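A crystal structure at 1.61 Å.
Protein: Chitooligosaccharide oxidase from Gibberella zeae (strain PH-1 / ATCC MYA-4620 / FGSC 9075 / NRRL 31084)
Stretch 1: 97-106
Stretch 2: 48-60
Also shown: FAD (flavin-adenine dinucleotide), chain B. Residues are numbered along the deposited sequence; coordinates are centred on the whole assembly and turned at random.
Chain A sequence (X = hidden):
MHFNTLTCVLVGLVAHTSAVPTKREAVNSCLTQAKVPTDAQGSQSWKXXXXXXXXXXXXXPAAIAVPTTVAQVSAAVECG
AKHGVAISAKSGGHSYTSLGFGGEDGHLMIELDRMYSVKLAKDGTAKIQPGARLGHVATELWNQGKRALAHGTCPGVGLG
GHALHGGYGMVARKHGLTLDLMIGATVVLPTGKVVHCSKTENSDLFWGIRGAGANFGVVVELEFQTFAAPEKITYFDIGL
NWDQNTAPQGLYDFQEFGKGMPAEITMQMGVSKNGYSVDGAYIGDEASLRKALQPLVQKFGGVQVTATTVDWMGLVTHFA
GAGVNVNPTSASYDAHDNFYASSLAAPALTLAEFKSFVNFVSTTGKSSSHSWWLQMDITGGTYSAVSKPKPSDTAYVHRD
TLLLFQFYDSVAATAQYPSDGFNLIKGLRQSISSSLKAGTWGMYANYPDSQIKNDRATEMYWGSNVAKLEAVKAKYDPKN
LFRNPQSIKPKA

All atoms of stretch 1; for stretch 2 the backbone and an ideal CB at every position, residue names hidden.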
ATOM      1  N   THR A  97      -4.541   6.497  -7.351  1.00 14.62           N
ATOM      2  CA  THR A  97      -4.707   7.864  -7.913  1.00 15.58           C
ATOM      3  C   THR A  97      -3.643   8.114  -8.989  1.00 16.67           C
ATOM      4  O   THR A  97      -3.446   9.327  -9.391  1.00 15.79           O
ATOM      5  CB  THR A  97      -4.771   8.877  -6.770  1.00 15.50           C
ATOM      6  OG1 THR A  97      -3.525   8.849  -6.074  1.00 15.35           O
ATOM      7  CG2 THR A  97      -5.966   8.647  -5.870  1.00 14.26           C
ATOM      8  N   SER A  98      -2.982   7.055  -9.486  1.00 15.63           N
ATOM      9  CA  SER A  98      -2.089   7.124 -10.673  1.00 17.47           C
ATOM     10  C   SER A  98      -0.878   7.996 -10.357  1.00 17.20           C
ATOM     11  O   SER A  98      -0.355   8.713 -11.268  1.00 17.19           O
ATOM     12  CB  SER A  98      -2.839   7.609 -11.903  1.00 16.83           C
ATOM     13  OG  SER A  98      -4.044   6.861 -12.090  1.00 17.16           O
ATOM     14  N   LEU A  99      -0.407   7.953  -9.102  1.00 16.06           N
ATOM     15  CA  LEU A  99       0.764   8.773  -8.687  1.00 17.09           C
ATOM     16  C   LEU A  99       2.065   8.291  -9.326  1.00 18.17           C
ATOM     17  O   LEU A  99       3.032   9.093  -9.326  1.00 17.07           O
ATOM     18  CB  LEU A  99       0.841   8.896  -7.169  1.00 18.72           C
ATOM     19  CG  LEU A  99      -0.402   9.529  -6.511  1.00 18.74           C
ATOM     20  CD1 LEU A  99      -0.226   9.708  -5.023  1.00 20.96           C
ATOM     21  CD2 LEU A  99      -0.761  10.854  -7.141  1.00 20.59           C
ATOM     22  N   GLY A 100       2.128   7.104  -9.934  1.00 16.01           N
ATOM     23  CA  GLY A 100       3.355   6.695 -10.646  1.00 17.67           C
ATOM     24  C   GLY A 100       3.509   7.522 -11.933  1.00 17.68           C
ATOM     25  O   GLY A 100       4.621   7.487 -12.509  1.00 19.66           O
ATOM     26  N   PHE A 101       2.416   8.134 -12.406  1.00 17.33           N
ATOM     27  CA  PHE A 101       2.414   9.096 -13.541  1.00 17.99           C
ATOM     28  C   PHE A 101       2.742  10.497 -13.038  1.00 19.60           C
ATOM     29  O   PHE A 101       3.104  11.399 -13.859  1.00 21.91           O
ATOM     30  CB  PHE A 101       1.060   9.131 -14.241  1.00 19.05           C
ATOM     31  CG  PHE A 101       0.734   7.873 -14.985  1.00 20.67           C
ATOM     32  CD1 PHE A 101       0.469   6.702 -14.296  1.00 20.78           C
ATOM     33  CD2 PHE A 101       0.766   7.832 -16.374  1.00 20.27           C
ATOM     34  CE1 PHE A 101       0.207   5.524 -14.972  1.00 20.44           C
ATOM     35  CE2 PHE A 101       0.489   6.659 -17.044  1.00 22.58           C
ATOM     36  CZ  PHE A 101       0.220   5.500 -16.356  1.00 23.11           C
ATOM     37  N   GLY A 102       2.657  10.712 -11.734  1.00 18.75           N
ATOM     38  CA  GLY A 102       2.723  12.062 -11.172  1.00 17.63           C
ATOM     39  C   GLY A 102       1.390  12.645 -10.774  1.00 17.01           C
ATOM     40  O   GLY A 102       1.426  13.793 -10.283  1.00 18.48           O
ATOM     41  N   GLY A 103       0.256  11.953 -10.999  1.00 17.56           N
ATOM     42  CA  GLY A 103      -1.087  12.477 -10.662  1.00 18.68           C
ATOM     43  C   GLY A 103      -1.473  13.693 -11.477  1.00 19.48           C
ATOM     44  O   GLY A 103      -2.308  14.506 -11.043  1.00 20.98           O
ATOM     45  N   GLU A 104      -0.850  13.835 -12.645  1.00 19.33           N
ATOM     46  CA  GLU A 104      -1.061  14.940 -13.618  1.00 20.25           C
ATOM     47  C   GLU A 104      -0.320  14.573 -14.905  1.00 22.20           C
ATOM     48  O   GLU A 104       0.435  13.607 -14.898  1.00 21.85           O
ATOM     49  CB  GLU A 104      -0.563  16.284 -13.087  1.00 20.37           C
ATOM     50  CG  GLU A 104       0.905  16.301 -12.764  1.00 20.39           C
ATOM     51  CD  GLU A 104       1.384  17.585 -12.088  1.00 23.84           C
ATOM     52  OE1 GLU A 104       0.556  18.507 -11.903  1.00 27.55           O
ATOM     53  OE2 GLU A 104       2.565  17.673 -11.783  1.00 22.19           O
ATOM     54  N   ASP A 105      -0.635  15.282 -15.988  1.00 22.74           N
ATOM     55  CA  ASP A 105       0.051  15.083 -17.287  1.00 23.62           C
ATOM     56  C   ASP A 105       1.447  15.674 -17.218  1.00 21.48           C
ATOM     57  O   ASP A 105       1.700  16.594 -16.388  1.00 23.35           O
ATOM     58  CB  ASP A 105      -0.744  15.723 -18.424  1.00 24.75           C
ATOM     59  CG  ASP A 105      -2.064  15.046 -18.727  1.00 27.82           C
ATOM     60  OD1 ASP A 105      -2.229  13.870 -18.383  1.00 25.12           O
ATOM     61  OD2 ASP A 105      -2.900  15.688 -19.317  1.00 30.65           O
ATOM     62  N   GLY A 106       2.336  15.194 -18.087  1.00 22.03           N
ATOM     63  CA  GLY A 106       3.545  15.958 -18.480  1.00 22.68           C
ATOM     64  C   GLY A 106       4.798  15.583 -17.728  1.00 24.15           C
ATOM     65  O   GLY A 106       5.858  16.232 -17.933  1.00 24.62           O
ATOM     66  N   UNK A  48       1.078   0.078 -23.436  1.00 28.23           N
ATOM     67  CA  UNK A  48       1.439  -1.018 -22.496  1.00 31.09           C
ATOM     68  C   UNK A  48       1.952  -0.439 -21.153  1.00 29.31           C
ATOM     69  O   UNK A  48       1.533  -0.924 -20.086  1.00 29.01           O
ATOM     70  CB  UNK A  48       2.506  -1.922 -23.117  1.00 31.09           C
ATOM     71  N   UNK A  49       2.829   0.561 -21.185  1.00 24.78           N
ATOM     72  CA  UNK A  49       3.443   1.141 -19.957  1.00 26.05           C
ATOM     73  C   UNK A  49       2.639   2.339 -19.442  1.00 24.34           C
ATOM     74  O   UNK A  49       2.827   2.712 -18.267  1.00 24.39           O
ATOM     75  CB  UNK A  49       4.884   1.575 -20.233  1.00 26.05           C
ATOM     76  N   UNK A  50       1.812   2.958 -20.285  1.00 21.67           N
ATOM     77  CA  UNK A  50       1.289   4.314 -20.061  1.00 22.08           C
ATOM     78  C   UNK A  50      -0.198   4.339 -19.823  1.00 20.27           C
ATOM     79  O   UNK A  50      -0.778   5.431 -19.880  1.00 23.12           O
ATOM     80  CB  UNK A  50       1.618   5.212 -21.256  1.00 22.08           C
ATOM     81  N   UNK A  51      -0.821   3.181 -19.549  1.00 22.81           N
ATOM     82  CA  UNK A  51      -2.252   3.096 -19.216  1.00 21.98           C
ATOM     83  C   UNK A  51      -2.357   2.867 -17.712  1.00 22.28           C
ATOM     84  O   UNK A  51      -1.942   1.794 -17.248  1.00 21.12           O
ATOM     85  CB  UNK A  51      -2.951   1.981 -19.996  1.00 21.98           C
ATOM     86  N   UNK A  52      -2.856   3.871 -17.012  1.00 21.52           N
ATOM     87  CA  UNK A  52      -2.956   3.841 -15.532  1.00 19.50           C
ATOM     88  C   UNK A  52      -3.849   2.681 -15.120  1.00 18.42           C
ATOM     89  O   UNK A  52      -4.814   2.324 -15.823  1.00 19.07           O
ATOM     90  CB  UNK A  52      -3.507   5.158 -14.982  1.00 19.50           C
ATOM     91  N   UNK A  53      -3.513   2.066 -13.988  1.00 16.17           N
ATOM     92  CA  UNK A  53      -4.312   0.964 -13.418  1.00 16.73           C
ATOM     93  C   UNK A  53      -5.753   1.420 -13.238  1.00 17.79           C
ATOM     94  O   UNK A  53      -6.708   0.740 -13.637  1.00 18.73           O
ATOM     95  CB  UNK A  53      -3.732   0.496 -12.082  1.00 16.73           C
ATOM     96  N   UNK A  54      -5.949   2.580 -12.624  1.00 16.60           N
ATOM     97  CA  UNK A  54      -7.300   3.113 -12.360  1.00 17.74           C
ATOM     98  C   UNK A  54      -7.821   3.822 -13.622  1.00 18.47           C
ATOM     99  O   UNK A  54      -7.257   4.837 -13.995  1.00 20.69           O
ATOM    100  CB  UNK A  54      -7.285   4.075 -11.170  1.00 17.74           C
ATOM    101  N   UNK A  55      -8.830   3.243 -14.269  1.00 19.79           N
ATOM    102  CA  UNK A  55      -9.446   3.802 -15.511  1.00 20.18           C
ATOM    103  C   UNK A  55     -10.106   5.150 -15.225  1.00 21.99           C
ATOM    104  O   UNK A  55     -10.311   5.959 -16.179  1.00 22.61           O
ATOM    105  CB  UNK A  55     -10.482   2.835 -16.088  1.00 20.18           C
ATOM    106  N   UNK A  56     -10.388   5.461 -13.963  1.00 20.06           N
ATOM    107  CA  UNK A  56     -10.919   6.795 -13.605  1.00 20.18           C
ATOM    108  C   UNK A  56      -9.857   7.893 -13.772  1.00 19.27           C
ATOM    109  O   UNK A  56     -10.250   9.077 -13.894  1.00 21.04           O
ATOM    110  CB  UNK A  56     -11.430   6.789 -12.163  1.00 20.18           C
ATOM    111  N   UNK A  57      -8.568   7.563 -13.728  1.00 19.07           N
ATOM    112  CA  UNK A  57      -7.447   8.541 -13.645  1.00 17.66           C
ATOM    113  C   UNK A  57      -6.307   8.170 -14.585  1.00 18.57           C
ATOM    114  O   UNK A  57      -5.137   7.943 -14.212  1.00 18.46           O
ATOM    115  CB  UNK A  57      -6.915   8.627 -12.213  1.00 17.66           C
ATOM    116  N   UNK A  58      -6.592   8.243 -15.912  1.00 18.24           N
ATOM    117  CA  UNK A  58      -5.529   8.170 -16.899  1.00 18.42           C
ATOM    118  C   UNK A  58      -4.738   9.483 -16.963  1.00 16.76           C
ATOM    119  O   UNK A  58      -5.297  10.570 -16.690  1.00 20.84           O
ATOM    120  CB  UNK A  58      -6.111   7.834 -18.273  1.00 18.42           C
ATOM    121  N   UNK A  59      -3.457   9.377 -17.276  1.00 18.96           N
ATOM    122  CA  UNK A  59      -2.543  10.532 -17.448  1.00 20.76           C
ATOM    123  C   UNK A  59      -1.610  10.235 -18.615  1.00 21.05           C
ATOM    124  O   UNK A  59      -1.404   9.065 -18.980  1.00 20.60           O
ATOM    125  CB  UNK A  59      -1.742  10.811 -16.175  1.00 20.76           C
ATOM    126  N   UNK A  60      -1.139  11.328 -19.216  1.00 22.39           N
ATOM    127  CA  UNK A  60      -0.259  11.339 -20.399  1.00 22.40           C
ATOM    128  C   UNK A  60       1.079  11.930 -19.986  1.00 20.49           C
ATOM    129  O   UNK A  60       1.226  13.150 -19.878  1.00 23.36           O
ATOM    130  CB  UNK A  60      -0.873  12.135 -21.552  1.00 22.40           C
TER
HETATM  131  PA  FAD B 501       2.977   2.684  -8.502  1.00 15.29           P
HETATM  132  O1A FAD B 501       1.759   3.330  -9.022  1.00 14.49           O
HETATM  133  O2A FAD B 501       4.014   2.198  -9.434  1.00 15.95           O
HETATM  134  O5B FAD B 501       3.701   3.629  -7.445  1.00 15.10           O
HETATM  135  C5B FAD B 501       3.058   4.061  -6.245  1.00 15.34           C
HETATM  136  C4B FAD B 501       3.768   5.290  -5.708  1.00 15.19           C
HETATM  137  O4B FAD B 501       5.129   4.942  -5.347  1.00 14.90           O
HETATM  138  C3B FAD B 501       3.931   6.489  -6.665  1.00 15.69           C
HETATM  139  O3B FAD B 501       4.034   7.716  -5.932  1.00 16.54           O
HETATM  140  C2B FAD B 501       5.262   6.187  -7.338  1.00 15.29           C
HETATM  141  O2B FAD B 501       5.886   7.315  -7.957  1.00 16.92           O
HETATM  142  C1B FAD B 501       6.048   5.642  -6.177  1.00 15.21           C
HETATM  143  N9A FAD B 501       7.122   4.731  -6.542  1.00 16.02           N
HETATM  144  C8A FAD B 501       6.971   3.482  -7.084  1.00 17.98           C
HETATM  145  N7A FAD B 501       8.134   2.886  -7.316  1.00 16.51           N
HETATM  146  C5A FAD B 501       9.087   3.811  -6.906  1.00 16.67           C
HETATM  147  C6A FAD B 501      10.494   3.783  -6.901  1.00 18.16           C
HETATM  148  N6A FAD B 501      11.176   2.709  -7.309  1.00 16.83           N
HETATM  149  N1A FAD B 501      11.165   4.882  -6.458  1.00 17.47           N
HETATM  150  C2A FAD B 501      10.426   5.944  -6.078  1.00 19.80           C
HETATM  151  N3A FAD B 501       9.098   6.075  -6.015  1.00 18.07           N
HETATM  152  C4A FAD B 501       8.472   4.965  -6.451  1.00 17.24           C
HETATM  153  N1  FAD B 501      -1.736  -2.195  -0.135  1.00 15.81           N
HETATM  154  C2  FAD B 501      -1.489  -2.810   1.031  1.00 16.63           C
HETATM  155  O2  FAD B 501      -0.807  -2.223   1.948  1.00 15.60           O
HETATM  156  N3  FAD B 501      -1.935  -4.085   1.229  1.00 16.96           N
HETATM  157  C4  FAD B 501      -2.653  -4.801   0.285  1.00 18.66           C
HETATM  158  O4  FAD B 501      -3.019  -5.965   0.521  1.00 19.77           O
HETATM  159  C4X FAD B 501      -2.918  -4.180  -0.959  1.00 19.26           C
HETATM  160  N5  FAD B 501      -3.557  -4.861  -1.913  1.00 20.21           N
HETATM  161  C5X FAD B 501      -3.676  -4.273  -3.152  1.00 18.99           C
HETATM  162  C6  FAD B 501      -4.284  -5.003  -4.209  1.00 18.63           C
HETATM  163  C7  FAD B 501      -4.442  -4.437  -5.464  1.00 17.73           C
HETATM  164  C7M FAD B 501      -5.117  -5.211  -6.580  1.00 18.86           C
HETATM  165  C8  FAD B 501      -3.923  -3.102  -5.722  1.00 16.24           C
HETATM  166  C8M FAD B 501      -3.946  -2.459  -7.094  1.00 17.24           C
HETATM  167  C9  FAD B 501      -3.363  -2.380  -4.647  1.00 18.27           C
HETATM  168  C9A FAD B 501      -3.238  -2.942  -3.370  1.00 17.85           C
HETATM  169  N10 FAD B 501      -2.636  -2.223  -2.323  1.00 17.13           N
HETATM  170  C10 FAD B 501      -2.420  -2.832  -1.081  1.00 17.39           C
HETATM  171  C1' FAD B 501      -2.193  -0.836  -2.492  1.00 16.50           C
HETATM  172  C2' FAD B 501      -0.718  -0.769  -2.895  1.00 16.12           C
HETATM  173  O2' FAD B 501       0.126  -1.016  -1.769  1.00 14.90           O
HETATM  174  C3' FAD B 501      -0.454   0.606  -3.453  1.00 17.02           C
HETATM  175  O3' FAD B 501      -1.324   0.744  -4.600  1.00 15.69           O
HETATM  176  C4' FAD B 501       1.021   0.749  -3.831  1.00 18.13           C
HETATM  177  O4' FAD B 501       1.453   2.120  -3.764  1.00 19.36           O
HETATM  178  C5' FAD B 501       1.233   0.206  -5.215  1.00 15.21           C
HETATM  179  O5' FAD B 501       2.635   0.138  -5.535  1.00 15.69           O
HETATM  180  P   FAD B 501       3.027   0.046  -7.068  1.00 14.90           P
HETATM  181  O1P FAD B 501       4.505  -0.029  -7.168  1.00 15.18           O
HETATM  182  O2P FAD B 501       2.236  -0.988  -7.782  1.00 15.29           O
HETATM  183  O3P FAD B 501       2.436   1.454  -7.612  1.00 15.28           O

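Positions 48 and 49 lie on a helix, and their CB atoms have nothing of stretch 1 within 5.5 Å, so many helix-compatible residues would serve; they are Glu 48 and Asp 49. At position 50 the phi/psi pair of -113/14° suits most residues, but an ideal CB would lie 4.6 Å from Phe 101 CE2, so small or medium side chains seem easiest. The residue is Gly 50, whose O sits 3.3 Å from Phe 101 CE2, at the ring edge, where the polarised C-H groups favour a carbonyl. Position 51 points away and leaves the choice open; Thr 51 fills it.

Position 52 points toward stretch 1, its ideal CB 3.4 Å from Ser 98 OG and 3.7 Å from Phe 101 CE1. So little room favours a small side chain. Ala 52 fits, packing its CB against the Phe 101 ring.

Position 53 points sideways, out of reach of stretch 1 but on the flavin side; an aromatic or aliphatic group could extend there. Tyr 53 does so, placing CE2 3.5 Å from FAD C8M.

Position 54 opens a type I turn and points toward stretch 1, its ideal CB 4.4 Å from Ser 98 OG. A small polar side chain such as Asn, Asp, Ser or Thr suits both the neighbour and the turn, where it can accept a bond from a following backbone NH. Asn 54 uses OD1 to accept a hydrogen bond from the backbone N of position 56 at 3.0 Å, while a water links Asn 54 N (2.9 Å) to Ser 98 OG (2.7 Å). Positions 55 and 56 have no ideal CB near stretch 1 and tolerate many residues; Leu 55 and Arg 56 occupy them.

Position 57 faces Thr 97 and Ser 98, and an aliphatic side chain of moderate length would suit it. Leu 57 brings CD1 to 3.6 Å from Thr 97 CA, and its backbone O accepts a short 2.6 Å hydrogen bond from Ser 98 OG. Position 58 points away with phi -75°, compatible with proline among others; Pro 58 is found.

Position 59 points toward Phe 101 and the Gly 103–Asp 105 backbone, where a large flat or aliphatic group could spread. Phe 59 covers this surface: Gly 103 CA makes an off-centre CH-pi contact 4.2 Å from the ring centroid, Glu 104 CA lies over one ring face, 3.5 Å from Phe 59 CD1, and Ser 98 CB meets the edge 3.6 Å from Phe 59 CD2.

Position 60 points sideways, its ideal CB 3.9 Å from Asp 105 OD1; a polar or basic side chain would suit, and an acidic one is acceptable if its end turns away. Glu 60 leads its end away, while its N donates to Asp 105 OD1 (2.9 Å) and its O accepts from Gly 106 N (2.9 Å).

Stretch 2 (48-60) EDGTAYNLRLPFE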
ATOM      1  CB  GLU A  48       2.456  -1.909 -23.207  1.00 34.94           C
ATOM      2  CG  GLU A  48       2.945  -3.058 -22.375  1.00 36.27           C
ATOM      3  CD  GLU A  48       3.851  -4.013 -23.118  1.00 38.53           C
ATOM      4  OE1 GLU A  48       3.374  -5.090 -23.464  1.00 42.67           O
ATOM      5  OE2 GLU A  48       5.020  -3.663 -23.353  1.00 45.68           O
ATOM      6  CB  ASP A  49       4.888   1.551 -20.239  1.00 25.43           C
ATOM      7  CG  ASP A  49       5.733   0.368 -20.680  1.00 32.34           C
ATOM      8  OD1 ASP A  49       5.519  -0.740 -20.131  1.00 31.86           O
ATOM      9  OD2 ASP A  49       6.630   0.569 -21.546  1.00 29.85           O
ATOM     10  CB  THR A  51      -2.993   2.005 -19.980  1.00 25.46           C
ATOM     11  OG1 THR A  51      -2.782   2.256 -21.376  1.00 28.62           O
ATOM     12  CG2 THR A  51      -4.469   2.032 -19.668  1.00 24.97           C
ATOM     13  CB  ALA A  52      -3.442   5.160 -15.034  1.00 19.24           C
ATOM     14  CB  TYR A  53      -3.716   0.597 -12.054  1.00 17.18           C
ATOM     15  CG  TYR A  53      -4.589  -0.330 -11.267  1.00 17.83           C
ATOM     16  CD1 TYR A  53      -4.776  -1.628 -11.689  1.00 18.96           C
ATOM     17  CD2 TYR A  53      -5.193   0.067 -10.093  1.00 18.99           C
ATOM     18  CE1 TYR A  53      -5.589  -2.501 -10.988  1.00 20.19           C
ATOM     19  CE2 TYR A  53      -6.001  -0.799  -9.378  1.00 19.30           C
ATOM     20  CZ  TYR A  53      -6.207  -2.077  -9.838  1.00 20.37           C
ATOM     21  OH  TYR A  53      -6.962  -2.974  -9.129  1.00 24.61           O
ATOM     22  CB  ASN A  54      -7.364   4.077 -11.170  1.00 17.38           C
ATOM     23  CG  ASN A  54      -8.770   4.403 -10.720  1.00 19.34           C
ATOM     24  OD1 ASN A  54      -9.758   4.073 -11.408  1.00 20.15           O
ATOM     25  ND2 ASN A  54      -8.889   4.977  -9.528  1.00 18.29           N
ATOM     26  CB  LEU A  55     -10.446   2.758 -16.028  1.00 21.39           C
ATOM     27  CG  LEU A  55      -9.797   1.426 -16.422  1.00 23.36           C
ATOM     28  CD1 LEU A  55     -10.838   0.377 -16.815  1.00 28.10           C
ATOM     29  CD2 LEU A  55      -8.803   1.643 -17.545  1.00 21.13           C
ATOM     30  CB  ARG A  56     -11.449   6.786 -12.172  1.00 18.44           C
ATOM     31  CG  ARG A  56     -12.270   8.014 -11.815  1.00 19.13           C
ATOM     32  CD  ARG A  56     -12.828   7.928 -10.431  1.00 19.27           C
ATOM     33  NE  ARG A  56     -11.798   8.029  -9.374  1.00 18.43           N
ATOM     34  CZ  ARG A  56     -11.296   9.159  -8.920  1.00 18.80           C
ATOM     35  NH1 ARG A  56     -10.404   9.129  -7.939  1.00 19.27           N
ATOM     36  NH2 ARG A  56     -11.626  10.328  -9.464  1.00 20.53           N
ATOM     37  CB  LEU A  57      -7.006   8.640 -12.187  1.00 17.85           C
ATOM     38  CG  LEU A  57      -7.996   9.283 -11.232  1.00 18.27           C
ATOM     39  CD1 LEU A  57      -7.471   9.210  -9.803  1.00 18.96           C
ATOM     40  CD2 LEU A  57      -8.250  10.732 -11.575  1.00 19.45           C
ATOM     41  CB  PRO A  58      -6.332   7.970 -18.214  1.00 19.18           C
ATOM     42  CG  PRO A  58      -7.565   8.752 -17.953  1.00 19.56           C
ATOM     43  CD  PRO A  58      -7.927   8.459 -16.494  1.00 19.68           C
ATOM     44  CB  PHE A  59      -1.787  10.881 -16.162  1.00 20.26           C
ATOM     45  CG  PHE A  59      -2.650  11.394 -15.046  1.00 19.09           C
ATOM     46  CD1 PHE A  59      -3.279  12.634 -15.139  1.00 18.77           C
ATOM     47  CD2 PHE A  59      -2.864  10.652 -13.879  1.00 18.26           C
ATOM     48  CE1 PHE A  59      -4.120  13.090 -14.149  1.00 18.43           C
ATOM     49  CE2 PHE A  59      -3.715  11.123 -12.890  1.00 18.27           C
ATOM     50  CZ  PHE A  59      -4.328  12.349 -12.999  1.00 19.56           C
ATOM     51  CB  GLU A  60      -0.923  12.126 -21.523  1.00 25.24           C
ATOM     52  CG  GLU A  60      -0.036  12.195 -22.761  1.00 27.77           C
ATOM     53  CD  GLU A  60      -0.060  10.969 -23.662  1.00 36.09           C
ATOM     54  OE1 GLU A  60       0.455  11.062 -24.836  1.00 35.35           O
ATOM     55  OE2 GLU A  60      -0.557   9.911 -23.206  1.00 36.87           O
TER
HETATM   56  O   HOH W   1      -3.920   4.237 -11.431  1.00 16.48           O
HETATM   57  O   HOH W   2      -5.122  13.189 -18.160  1.00 44.11           O
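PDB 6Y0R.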